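Local coordinates for exopolysaccharide biosynthesis protein (Pantoea stewartii subsp. stewartii DC283, PDB 6TGF) that modifies the exopolysaccharide of the bacterial biofilm, probably as a glycan hydrolase, with a parallel beta-helix fold like that of bacteriophage tailspikes, at residues I50-N55 with N119-A124; L71-A76 with I87-R92; K178-F183 with D222-R227. All blocks are in the same frame, centred on the assembly; numbering follows the deposited sequence.

After strand 36-38 the chain lays down strand 48-51 and the start of helix 53-57, one half of contact 1. It then runs through 71-76 and, after a short excursion, returns at 87-92 to close contact 2. Strands 98-101 and 105-107 and helix 109-117 follow before 119-124 comes back to 50-55, so contact 1 closes around contact 2, and both lie within the head-binding region. Strands 121-124 and 89-92 are neighbours in one antiparallel sheet; contact 2 ties that sheet to the one holding strand 69-74. Contact 3 opens later, joining the loop 178-183 to strand 224-228, and meets contact 1 through Asn55 ND2 and Arg180 O.

Contact 1 (I50-N55 with N119-A124); sequences ILTPEN and NAALIA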
loop_
_atom_site.group_PDB
_atom_site.type_symbol
_atom_site.label_atom_id
_atom_site.label_comp_id
_atom_site.label_asym_id
_atom_site.label_seq_id
_atom_site.Cartn_x
_atom_site.Cartn_y
_atom_site.Cartn_z
ATOM N N ILE B 50 -4.183 23.097 -57.960
ATOM C CA ILE B 50 -4.546 21.680 -57.649
ATOM C C ILE B 50 -3.268 20.835 -57.555
ATOM O O ILE B 50 -3.306 19.803 -56.859
ATOM C CB ILE B 50 -5.550 21.100 -58.670
ATOM C CG1 ILE B 50 -4.988 21.037 -60.094
ATOM C CG2 ILE B 50 -6.865 21.865 -58.622
ATOM C CD1 ILE B 50 -5.669 20.013 -60.976
ATOM N N LEU B 51 -2.195 21.246 -58.241
ATOM C CA LEU B 51 -0.874 20.560 -58.236
ATOM C C LEU B 51 0.248 21.607 -58.242
ATOM O O LEU B 51 0.185 22.535 -59.070
ATOM C CB LEU B 51 -0.777 19.639 -59.456
ATOM C CG LEU B 51 -1.814 18.518 -59.524
ATOM C CD1 LEU B 51 -1.795 17.846 -60.888
ATOM C CD2 LEU B 51 -1.586 17.493 -58.422
ATOM N N THR B 52 1.228 21.446 -57.347
ATOM C CA THR B 52 2.377 22.368 -57.127
ATOM C C THR B 52 3.665 21.546 -57.152
ATOM O O THR B 52 3.604 20.323 -57.262
ATOM C CB THR B 52 2.181 23.145 -55.818
ATOM O OG1 THR B 52 2.234 22.210 -54.740
ATOM C CG2 THR B 52 0.877 23.911 -55.773
ATOM N N PRO B 53 4.867 22.169 -57.069
ATOM C CA PRO B 53 6.123 21.416 -57.025
ATOM C C PRO B 53 6.150 20.381 -55.889
ATOM O O PRO B 53 6.736 19.331 -56.073
ATOM C CB PRO B 53 7.188 22.502 -56.802
ATOM C CG PRO B 53 6.561 23.754 -57.373
ATOM C CD PRO B 53 5.094 23.623 -57.027
ATOM N N GLU B 54 5.498 20.699 -54.764
ATOM C CA GLU B 54 5.371 19.826 -53.563
ATOM C C GLU B 54 4.769 18.468 -53.951
ATOM O O GLU B 54 5.116 17.474 -53.292
ATOM C CB GLU B 54 4.511 20.496 -52.488
ATOM C CG GLU B 54 5.235 21.580 -51.704
ATOM C CD GLU B 54 5.296 22.945 -52.369
ATOM O OE1 GLU B 54 4.396 23.256 -53.175
ATOM O OE2 GLU B 54 6.245 23.700 -52.077
ATOM N N ASN B 55 3.897 18.431 -54.965
ATOM C CA ASN B 55 3.239 17.193 -55.468
ATOM C C ASN B 55 4.262 16.320 -56.209
ATOM O O ASN B 55 4.086 15.088 -56.193
ATOM C CB ASN B 55 2.034 17.505 -56.360
ATOM C CG ASN B 55 0.857 18.050 -55.579
ATOM O OD1 ASN B 55 0.616 19.256 -55.570
ATOM N ND2 ASN B 55 0.132 17.174 -54.905
ATOM N N ASN B 119 9.033 26.763 -60.357
ATOM C CA ASN B 119 8.108 26.886 -59.198
ATOM C C ASN B 119 6.682 27.038 -59.746
ATOM O O ASN B 119 5.953 27.941 -59.287
ATOM C CB ASN B 119 8.514 28.042 -58.280
ATOM C CG ASN B 119 7.697 28.108 -57.007
ATOM O OD1 ASN B 119 7.495 27.095 -56.339
ATOM N ND2 ASN B 119 7.219 29.294 -56.666
ATOM N N ALA B 120 6.319 26.190 -60.713
ATOM C CA ALA B 120 5.070 26.273 -61.503
ATOM C C ALA B 120 3.911 25.652 -60.717
ATOM O O ALA B 120 4.174 24.963 -59.718
ATOM C CB ALA B 120 5.258 25.587 -62.833
ATOM N N ALA B 121 2.677 25.900 -61.159
ATOM C CA ALA B 121 1.437 25.312 -60.600
ATOM C C ALA B 121 0.432 25.059 -61.727
ATOM O O ALA B 121 0.428 25.833 -62.706
ATOM C CB ALA B 121 0.857 26.225 -59.547
ATOM N N LEU B 122 -0.376 24.005 -61.587
ATOM C CA LEU B 122 -1.553 23.725 -62.450
ATOM C C LEU B 122 -2.809 24.204 -61.716
ATOM O O LEU B 122 -3.164 23.579 -60.697
ATOM C CB LEU B 122 -1.622 22.225 -62.756
ATOM C CG LEU B 122 -0.474 21.661 -63.592
ATOM C CD1 LEU B 122 -0.633 20.161 -63.786
ATOM C CD2 LEU B 122 -0.377 22.358 -64.941
ATOM N N ILE B 123 -3.427 25.289 -62.196
ATOM C CA ILE B 123 -4.701 25.844 -61.649
ATOM C C ILE B 123 -5.873 25.240 -62.431
ATOM O O ILE B 123 -5.801 25.198 -63.677
ATOM C CB ILE B 123 -4.711 27.389 -61.684
ATOM C CG1 ILE B 123 -3.685 27.985 -60.715
ATOM C CG2 ILE B 123 -6.105 27.937 -61.415
ATOM C CD1 ILE B 123 -2.401 28.419 -61.368
ATOM N N ALA B 124 -6.907 24.791 -61.712
ATOM C CA ALA B 124 -8.175 24.255 -62.261
ATOM C C ALA B 124 -9.234 24.228 -61.153
ATOM O O ALA B 124 -8.920 24.646 -60.020
ATOM C CB ALA B 124 -7.946 22.880 -62.842
#
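Ile50 and Leu51 both face Leu122, a classic beta bulge in the antiparallel pairing of strands 48-51 and 121-124. Ile50 N donates to Leu122 O (3.0 Å), and Leu122 N donates to Leu51 O, also at 3.0 Å and nearly straight at 164°. From Ile50 CB, 4.0 Å from Leu122 O, the side chain runs on to CG1, which is set between the backbone N and the carbonyl carbon (chi1 63°) and comes to 3.2 Å from Leu122 O. The tip, CD1, packs on Ala124 CB at 4.1 Å, and the short branch CG2 reaches Ala124 O at 3.7 Å. Leu51 and Leu122 share one face of the sheet, where their CD1 atoms meet at 3.9 Å, the two side chains crossing at a slant. Just ahead of helix 53-57, Thr52 N donates to Asn55 OD1, and Pro53 CD rests against Ala120 O. Asn119, in the Schellman motif that ends helix 109-117, brings OD1 to Pro53 CG. Strand 121-124 is held on its other edge by strand 89-92; Ile50 and Leu51 pack on Ile73 and Leu71 of strand 69-74, and Leu122 touches Phe115 of helix 109-117.

Contact 2 (L71-A76 with I87-R92); sequences LWIGRA and IPVFLR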
loop_
_atom_site.group_PDB
_atom_site.type_symbol
_atom_site.label_atom_id
_atom_site.label_comp_id
_atom_site.label_asym_id
_atom_site.label_seq_id
_atom_site.Cartn_x
_atom_site.Cartn_y
_atom_site.Cartn_z
ATOM N N LEU B 71 -1.486 12.913 -68.233
ATOM C CA LEU B 71 -2.378 13.366 -67.131
ATOM C C LEU B 71 -3.609 14.062 -67.727
ATOM O O LEU B 71 -3.435 14.922 -68.615
ATOM C CB LEU B 71 -1.590 14.305 -66.210
ATOM C CG LEU B 71 -2.371 14.924 -65.049
ATOM C CD1 LEU B 71 -2.859 13.856 -64.081
ATOM C CD2 LEU B 71 -1.523 15.953 -64.318
ATOM N N TRP B 72 -4.802 13.689 -67.251
ATOM C CA TRP B 72 -6.113 14.289 -67.623
ATOM C C TRP B 72 -6.746 14.930 -66.384
ATOM O O TRP B 72 -6.757 14.275 -65.327
ATOM C CB TRP B 72 -7.048 13.228 -68.217
ATOM C CG TRP B 72 -6.756 12.827 -69.630
ATOM C CD1 TRP B 72 -7.230 13.415 -70.767
ATOM C CD2 TRP B 72 -5.956 11.712 -70.061
ATOM N NE1 TRP B 72 -6.772 12.751 -71.874
ATOM C CE2 TRP B 72 -5.990 11.700 -71.472
ATOM C CE3 TRP B 72 -5.213 10.731 -69.395
ATOM C CZ2 TRP B 72 -5.301 10.751 -72.224
ATOM C CZ3 TRP B 72 -4.538 9.788 -70.140
ATOM C CH2 TRP B 72 -4.582 9.800 -71.535
ATOM N N ILE B 73 -7.251 16.159 -66.523
ATOM C CA ILE B 73 -8.090 16.863 -65.506
ATOM C C ILE B 73 -9.464 17.101 -66.141
ATOM O O ILE B 73 -9.553 17.950 -67.048
ATOM C CB ILE B 73 -7.436 18.183 -65.044
ATOM C CG1 ILE B 73 -5.929 18.042 -64.804
ATOM C CG2 ILE B 73 -8.154 18.738 -63.822
ATOM C CD1 ILE B 73 -5.559 17.106 -63.677
ATOM N N GLY B 74 -10.485 16.363 -65.694
ATOM C CA GLY B 74 -11.837 16.375 -66.286
ATOM C C GLY B 74 -12.896 16.829 -65.298
ATOM O O GLY B 74 -12.558 17.035 -64.116
ATOM N N ARG B 75 -14.138 16.975 -65.772
ATOM C CA ARG B 75 -15.308 17.392 -64.956
ATOM C C ARG B 75 -15.567 16.342 -63.871
ATOM O O ARG B 75 -15.456 15.138 -64.178
ATOM C CB ARG B 75 -16.558 17.547 -65.827
ATOM C CG ARG B 75 -17.725 18.217 -65.114
ATOM C CD ARG B 75 -19.050 18.065 -65.834
ATOM N NE ARG B 75 -18.890 17.637 -67.215
ATOM C CZ ARG B 75 -19.166 16.421 -67.682
ATOM N NH1 ARG B 75 -19.639 15.477 -66.886
ATOM N NH2 ARG B 75 -18.969 16.159 -68.960
ATOM N N ALA B 76 -15.912 16.790 -62.661
ATOM C CA ALA B 76 -16.277 15.928 -61.513
ATOM C C ALA B 76 -17.473 15.049 -61.902
ATOM O O ALA B 76 -18.506 15.610 -62.321
ATOM C CB ALA B 76 -16.578 16.778 -60.304
ATOM N N ILE B 87 -11.719 19.628 -68.605
ATOM C CA ILE B 87 -11.995 21.022 -68.135
ATOM C C ILE B 87 -10.727 21.853 -68.321
ATOM O O ILE B 87 -9.632 21.299 -68.404
ATOM C CB ILE B 87 -12.503 21.038 -66.677
ATOM C CG1 ILE B 87 -11.460 20.527 -65.678
ATOM C CG2 ILE B 87 -13.813 20.274 -66.565
ATOM C CD1 ILE B 87 -11.724 20.948 -64.248
ATOM N N PRO B 88 -10.827 23.201 -68.403
ATOM C CA PRO B 88 -9.647 24.043 -68.601
ATOM C C PRO B 88 -8.653 23.942 -67.433
ATOM O O PRO B 88 -9.072 24.037 -66.290
ATOM C CB PRO B 88 -10.207 25.469 -68.737
ATOM C CG PRO B 88 -11.591 25.406 -68.124
ATOM C CD PRO B 88 -12.070 23.986 -68.332
ATOM N N VAL B 89 -7.375 23.724 -67.761
ATOM C CA VAL B 89 -6.221 23.709 -66.812
ATOM C C VAL B 89 -5.241 24.799 -67.255
ATOM O O VAL B 89 -4.942 24.861 -68.462
ATOM C CB VAL B 89 -5.535 22.330 -66.772
ATOM C CG1 VAL B 89 -4.466 22.256 -65.692
ATOM C CG2 VAL B 89 -6.537 21.203 -66.595
ATOM N N PHE B 90 -4.769 25.618 -66.312
ATOM C CA PHE B 90 -3.837 26.749 -66.558
ATOM C C PHE B 90 -2.503 26.469 -65.857
ATOM O O PHE B 90 -2.507 26.195 -64.641
ATOM C CB PHE B 90 -4.468 28.062 -66.092
ATOM C CG PHE B 90 -5.888 28.253 -66.556
ATOM C CD1 PHE B 90 -6.165 28.682 -67.844
ATOM C CD2 PHE B 90 -6.952 27.982 -65.712
ATOM C CE1 PHE B 90 -7.474 28.845 -68.273
ATOM C CE2 PHE B 90 -8.259 28.147 -66.141
ATOM C CZ PHE B 90 -8.518 28.579 -67.420
ATOM N N LEU B 91 -1.404 26.519 -66.616
ATOM C CA LEU B 91 -0.017 26.417 -66.092
ATOM C C LEU B 91 0.451 27.815 -65.680
ATOM O O LEU B 91 0.527 28.692 -66.560
ATOM C CB LEU B 91 0.905 25.822 -67.164
ATOM C CG LEU B 91 2.390 25.773 -66.804
ATOM C CD1 LEU B 91 2.644 24.847 -65.626
ATOM C CD2 LEU B 91 3.227 25.349 -67.998
ATOM N N ARG B 92 0.735 28.004 -64.388
ATOM C CA ARG B 92 1.367 29.230 -63.832
ATOM C C ARG B 92 2.888 29.050 -63.860
ATOM O O ARG B 92 3.355 27.986 -63.414
ATOM C CB ARG B 92 0.866 29.489 -62.408
ATOM C CG ARG B 92 1.518 30.680 -61.723
ATOM C CD ARG B 92 1.012 30.839 -60.304
ATOM N NE ARG B 92 1.692 29.948 -59.373
ATOM C CZ ARG B 92 1.267 29.664 -58.146
ATOM N NH1 ARG B 92 0.143 30.191 -57.688
ATOM N NH2 ARG B 92 1.966 28.844 -57.379
#
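Ile73, Val89 and Ile87 make the tight part of this contact. Val89 CG2 lies against Ile73 CB at 3.5 Å and Ile73 CG1 at 3.7 Å, with the two side chains at about a right angle. Val89 holds CG2 beside its own backbone N because CG1 takes the position anti to that nitrogen (chi1 -173°). Ile73 also sends CG2 to Ile87 CG1, a more relaxed 4.2 Å approach in which the side chains run askew. Ile87 in turn lays its CG2 against Arg75 N at 3.4 Å and Arg75 CB at 3.9 Å, and its CD1 lies 4.0 Å from Gly74 O.

A single backbone bond joins the segments: Ile87 N donates to Ile73 O at 3.2 Å, with 161° at the hydrogen. The two segments do not pair further as strands. Strand 69-74 belongs to a four-stranded antiparallel sheet, between 105-107 and 129-134, whereas 89-92 lies between 98-101 and 121-124 in a five-stranded one. The contact therefore bridges two sheets of the head-binding region, with Ile73, Ile87 and Val89 meeting where the sheets adjoin. Met130 adds to the packing on Ile73, and Leu122 and Ile101 to that on Val89; Gln103 OE1 accepts a hydrogen bond from Ile73 N.

The loose side begins at Arg75 beyond CB. There the exposed chain leads away from Ile87, bending at chi3, and its guanidinium lies beside a bound 1,2-ethanediol that probably came from the crystallisation liquor.

Contact 3 (K178-F183 with D222-R227); sequences KTRPLF and DGFHWR
Thr179 O takes the indole N-H of Trp226 in the bond that joins the segments: NE1 to O is 2.9 Å, with the oxygen in the plane of the indole. NE1 lies nearly on the line of the C=O, though the N-H itself is bent away from it (149° at the hydrogen). The same oxygen approaches Phe224 CE1 as well, lying between the two aromatic side chains.

Each ring is also covered by the chain that follows Thr179. Arg180 CA sits above the centre of the Phe224 ring, 3.8 Å from its centroid and 7° off the normal, a CH-pi contact made by the backbone rather than by the arginine tip. One residue on, Pro181 divides its ring between the two aromatics. Its CD touches Phe224 CD1 at 3.5 Å, while CG lies over a face of Trp226, offset toward the rim and 3.9 Å from the centroid of the six-membered ring, in a second CH-pi contact.

Here an irregular loop, after helix 173-176 and before strand 187-190, packs on the mixed sheet that holds strand 224-228 between 202-207 and 218-221. Phe224 CG lies between its backbone N and carbonyl carbon (chi1 67°), and from there the ring meets Arg180 CB through CD2 and CE2, both at 4.0 Å.

Further out, the strand is held by backbone bonds of His225 to Ser207 and Trp226 to Phe219. On the loop side, Thr179 OG1 bonds to Asp175 O of helix 173-176, and Arg180 O accepts a hydrogen bond from Asn55 ND2 of helix 53-57. Glu54 of that helix touches Lys178 and Thr179, and Phe208 packs on the Arg180 side chain.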
loop_
_atom_site.group_PDB
_atom_site.type_symbol
_atom_site.label_atom_id
_atom_site.label_comp_id
_atom_site.label_asym_id
_atom_site.label_seq_id
_atom_site.Cartn_x
_atom_site.Cartn_y
_atom_site.Cartn_z
ATOM N N LYS B 178 2.112 22.345 -47.137
ATOM C CA LYS B 178 2.272 22.970 -48.479
ATOM C C LYS B 178 1.914 21.971 -49.590
ATOM O O LYS B 178 1.797 22.412 -50.750
ATOM C CB LYS B 178 3.706 23.478 -48.649
ATOM C CG LYS B 178 4.029 24.746 -47.871
ATOM C CD LYS B 178 5.511 25.030 -47.767
ATOM C CE LYS B 178 5.808 26.460 -47.374
ATOM N NZ LYS B 178 7.264 26.732 -47.341
ATOM N N THR B 179 1.749 20.686 -49.258
ATOM C CA THR B 179 1.460 19.593 -50.224
ATOM C C THR B 179 -0.049 19.329 -50.269
ATOM O O THR B 179 -0.562 18.728 -49.311
ATOM C CB THR B 179 2.217 18.310 -49.856
ATOM O OG1 THR B 179 3.610 18.617 -49.778
ATOM C CG2 THR B 179 1.992 17.190 -50.849
ATOM N N ARG B 180 -0.726 19.751 -51.341
ATOM C CA ARG B 180 -2.159 19.435 -51.586
ATOM C C ARG B 180 -2.276 17.945 -51.899
ATOM O O ARG B 180 -1.521 17.432 -52.723
ATOM C CB ARG B 180 -2.721 20.285 -52.731
ATOM C CG ARG B 180 -4.132 19.902 -53.159
ATOM C CD ARG B 180 -4.741 20.889 -54.135
ATOM N NE ARG B 180 -5.679 21.800 -53.490
ATOM C CZ ARG B 180 -7.005 21.747 -53.593
ATOM N NH1 ARG B 180 -7.592 20.823 -54.333
ATOM N NH2 ARG B 180 -7.746 22.636 -52.955
ATOM N N PRO B 181 -3.200 17.199 -51.246
ATOM C CA PRO B 181 -3.460 15.807 -51.613
ATOM C C PRO B 181 -3.894 15.675 -53.080
ATOM O O PRO B 181 -4.545 16.576 -53.578
ATOM C CB PRO B 181 -4.603 15.371 -50.682
ATOM C CG PRO B 181 -4.560 16.348 -49.523
ATOM C CD PRO B 181 -4.016 17.638 -50.102
ATOM N N LEU B 182 -3.522 14.567 -53.729
ATOM C CA LEU B 182 -3.928 14.244 -55.125
ATOM C C LEU B 182 -5.449 14.066 -55.179
ATOM O O LEU B 182 -6.067 14.560 -56.144
ATOM C CB LEU B 182 -3.216 12.971 -55.594
ATOM C CG LEU B 182 -1.746 13.133 -55.979
ATOM C CD1 LEU B 182 -1.136 11.788 -56.344
ATOM C CD2 LEU B 182 -1.581 14.117 -57.128
ATOM N N PHE B 183 -6.014 13.388 -54.175
ATOM C CA PHE B 183 -7.462 13.071 -54.064
ATOM C C PHE B 183 -7.838 12.843 -52.595
ATOM O O PHE B 183 -6.931 12.707 -51.748
ATOM C CB PHE B 183 -7.795 11.844 -54.918
ATOM C CG PHE B 183 -6.878 10.667 -54.705
ATOM C CD1 PHE B 183 -7.089 9.779 -53.661
ATOM C CD2 PHE B 183 -5.801 10.444 -55.549
ATOM C CE1 PHE B 183 -6.244 8.699 -53.465
ATOM C CE2 PHE B 183 -4.957 9.361 -55.353
ATOM C CZ PHE B 183 -5.179 8.492 -54.311
ATOM N N ASP B 222 -4.020 25.457 -47.461
ATOM C CA ASP B 222 -5.037 26.322 -48.116
ATOM C C ASP B 222 -6.039 25.426 -48.854
ATOM O O ASP B 222 -5.786 25.096 -50.027
ATOM C CB ASP B 222 -4.371 27.351 -49.036
ATOM C CG ASP B 222 -5.213 28.587 -49.307
ATOM O OD1 ASP B 222 -6.392 28.605 -48.894
ATOM O OD2 ASP B 222 -4.679 29.529 -49.928
ATOM N N GLY B 223 -7.122 25.037 -48.175
ATOM C CA GLY B 223 -8.254 24.288 -48.756
ATOM C C GLY B 223 -8.054 22.784 -48.690
ATOM O O GLY B 223 -8.688 22.071 -49.492
ATOM N N PHE B 224 -7.215 22.310 -47.765
ATOM C CA PHE B 224 -6.940 20.868 -47.535
ATOM C C PHE B 224 -6.297 20.671 -46.159
ATOM O O PHE B 224 -5.879 21.664 -45.528
ATOM C CB PHE B 224 -6.025 20.307 -48.627
ATOM C CG PHE B 224 -4.621 20.859 -48.612
ATOM C CD1 PHE B 224 -3.643 20.296 -47.806
ATOM C CD2 PHE B 224 -4.279 21.945 -49.402
ATOM C CE1 PHE B 224 -2.354 20.806 -47.793
ATOM C CE2 PHE B 224 -2.990 22.454 -49.387
ATOM C CZ PHE B 224 -2.030 21.883 -48.585
ATOM N N HIS B 225 -6.214 19.410 -45.726
ATOM C CA HIS B 225 -5.511 18.983 -44.489
ATOM C C HIS B 225 -5.103 17.513 -44.608
ATOM O O HIS B 225 -5.595 16.828 -45.529
ATOM C CB HIS B 225 -6.379 19.250 -43.249
ATOM C CG HIS B 225 -7.458 18.244 -43.023
ATOM N ND1 HIS B 225 -8.726 18.391 -43.548
ATOM C CD2 HIS B 225 -7.470 17.089 -42.323
ATOM C CE1 HIS B 225 -9.471 17.367 -43.184
ATOM N NE2 HIS B 225 -8.723 16.552 -42.434
ATOM N N TRP B 226 -4.219 17.073 -43.710
ATOM C CA TRP B 226 -3.786 15.663 -43.544
ATOM C C TRP B 226 -4.123 15.212 -42.122
ATOM O O TRP B 226 -3.754 15.932 -41.176
ATOM C CB TRP B 226 -2.288 15.520 -43.838
ATOM C CG TRP B 226 -1.900 15.913 -45.230
ATOM C CD1 TRP B 226 -1.535 17.156 -45.655
ATOM C CD2 TRP B 226 -1.830 15.057 -46.384
ATOM N NE1 TRP B 226 -1.244 17.132 -46.991
ATOM C CE2 TRP B 226 -1.415 15.860 -47.467
ATOM C CE3 TRP B 226 -2.078 13.698 -46.610
ATOM C CZ2 TRP B 226 -1.243 15.347 -48.752
ATOM C CZ3 TRP B 226 -1.906 13.191 -47.880
ATOM C CH2 TRP B 226 -1.494 14.007 -48.936
ATOM N N ARG B 227 -4.808 14.074 -41.987
ATOM C CA ARG B 227 -5.194 13.473 -40.682
ATOM C C ARG B 227 -4.259 12.293 -40.398
ATOM O O ARG B 227 -4.156 11.400 -41.261
ATOM C CB ARG B 227 -6.670 13.063 -40.703
ATOM C CG ARG B 227 -7.138 12.290 -39.476
ATOM C CD ARG B 227 -8.641 12.367 -39.238
ATOM N NE ARG B 227 -9.377 12.869 -40.398
ATOM C CZ ARG B 227 -10.117 13.983 -40.436
ATOM N NH1 ARG B 227 -10.269 14.743 -39.362
ATOM N NH2 ARG B 227 -10.721 14.328 -41.562
#